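Local coordinates for protein ICChI, a glycosylated chitinase (Ipomoea carnea, PDB 6IDN) that probably hydrolyses the beta-1,4 links of chitin as a family 18 glycoside hydrolase, and also shows lysozyme activity, at residues E239-P242 / T243-A246. Residues are numbered along the deposited sequence; the frame is centred on the assembly and turned at random.
Sequences EVLP and TIKA
I244 rests its CD1 methyl against two side chains of the preceding helical turn, meeting L241 CD2 at 4.1 Å and V240 CG1 at 4.3 Å. The isoleucine and leucine side chains cross at a slant, methyl against methyl, while valine offers one branch of its fork. What puts CD1 there is the first torsion of I244: CG1 stands between the backbone N and the carbonyl carbon (chi1 64°), and the chain then runs out extended. CG1 therefore passes beside the backbone oxygens of the same turn, 3.6 Å from L241 O.

Those oxygens accept the backbone bonds of this turn. V240 O accepts a nearly straight bond from I244 N (3.1 Å, 167° at the hydrogen); T243 N adds a weak, bent one to the same oxygen. L241 O takes K245 N at 3.0 Å. The ring nitrogen of P242 has no hydrogen to give to the turn before, and the helix is kinked there. K245 lays its aliphatic part alongside L241 O, CG coming to 3.2 Å, with CG anti to its own carbonyl carbon (chi1 -78°) and the rest extended; NZ is hydrogen-bonded to D271 O.

Outside this turn, I244 also touches L199 and W202 of helix 196-206 and L216 and Y250 of the flanking strands. Cut back to an alanine, I244 would lose CG1, CG2 and CD1, which is likely to open a gap beside L241 and V240 and toward W202. This is a turn toward the C-terminal part of an amphipathic helix, the apolar face turned inward, in the beta-alpha-beta unit of strand 213-219, helix 233-244 and strand 250-256 that helps close the TIM barrel.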
loop_
_atom_site.group_PDB
_atom_site.type_symbol
_atom_site.label_atom_id
_atom_site.label_comp_id
_atom_site.label_asym_id
_atom_site.label_seq_id
_atom_site.Cartn_x
_atom_site.Cartn_y
_atom_site.Cartn_z
ATOM N N GLU A 239 8.712 -4.479 -22.690
ATOM C CA GLU A 239 8.352 -5.885 -22.530
ATOM C C GLU A 239 7.130 -6.131 -21.665
ATOM O O GLU A 239 6.493 -7.174 -21.822
ATOM C CB GLU A 239 9.511 -6.673 -21.906
ATOM C CG GLU A 239 10.783 -6.629 -22.716
ATOM C CD GLU A 239 12.001 -7.072 -21.941
ATOM O OE1 GLU A 239 11.832 -7.841 -20.967
ATOM O OE2 GLU A 239 13.128 -6.676 -22.327
ATOM N N VAL A 240 6.810 -5.238 -20.724
ATOM C CA VAL A 240 5.814 -5.562 -19.708
ATOM C C VAL A 240 4.592 -4.657 -19.794
ATOM O O VAL A 240 3.460 -5.142 -19.924
ATOM C CB VAL A 240 6.440 -5.488 -18.306
ATOM C CG1 VAL A 240 5.362 -5.674 -17.231
ATOM C CG2 VAL A 240 7.524 -6.534 -18.178
ATOM N N LEU A 241 4.801 -3.343 -19.699
ATOM C CA LEU A 241 3.670 -2.411 -19.691
ATOM C C LEU A 241 2.692 -2.620 -20.841
ATOM O O LEU A 241 1.481 -2.685 -20.578
ATOM C CB LEU A 241 4.187 -0.965 -19.658
ATOM C CG LEU A 241 4.769 -0.556 -18.296
ATOM C CD1 LEU A 241 5.297 0.858 -18.331
ATOM C CD2 LEU A 241 3.733 -0.694 -17.201
ATOM N N PRO A 242 3.113 -2.748 -22.103
ATOM C CA PRO A 242 2.111 -2.900 -23.176
ATOM C C PRO A 242 1.289 -4.174 -23.054
ATOM O O PRO A 242 0.146 -4.211 -23.523
ATOM C CB PRO A 242 2.955 -2.895 -24.454
ATOM C CG PRO A 242 4.285 -2.330 -24.066
ATOM C CD PRO A 242 4.489 -2.715 -22.637
ATOM N N THR A 243 1.830 -5.218 -22.426
ATOM C CA THR A 243 1.079 -6.455 -22.236
ATOM C C THR A 243 0.064 -6.325 -21.100
ATOM O O THR A 243 -1.118 -6.648 -21.277
ATOM C CB THR A 243 2.043 -7.622 -21.977
ATOM O OG1 THR A 243 2.895 -7.822 -23.125
ATOM C CG2 THR A 243 1.251 -8.912 -21.703
ATOM N N ILE A 244 0.490 -5.837 -19.929
ATOM C CA ILE A 244 -0.447 -5.795 -18.804
ATOM C C ILE A 244 -1.506 -4.717 -18.981
ATOM O O ILE A 244 -2.585 -4.820 -18.387
ATOM C CB ILE A 244 0.266 -5.617 -17.447
ATOM C CG1 ILE A 244 1.002 -4.279 -17.356
ATOM C CG2 ILE A 244 1.193 -6.803 -17.161
ATOM C CD1 ILE A 244 1.623 -4.033 -15.950
ATOM N N LYS A 245 -1.249 -3.701 -19.807
ATOM C CA LYS A 245 -2.277 -2.693 -20.060
ATOM C C LYS A 245 -3.490 -3.264 -20.786
ATOM O O LYS A 245 -4.535 -2.603 -20.834
ATOM C CB LYS A 245 -1.709 -1.551 -20.898
ATOM C CG LYS A 245 -0.856 -0.538 -20.150
ATOM C CD LYS A 245 -0.199 0.358 -21.190
ATOM C CE LYS A 245 0.145 1.757 -20.698
ATOM N NZ LYS A 245 1.032 2.435 -21.708
ATOM N N ALA A 246 -3.378 -4.458 -21.375
ATOM C CA ALA A 246 -4.535 -5.060 -22.027
ATOM C C ALA A 246 -5.545 -5.599 -21.022
ATOM O O ALA A 246 -6.705 -5.819 -21.385
ATOM C CB ALA A 246 -4.090 -6.173 -22.979
#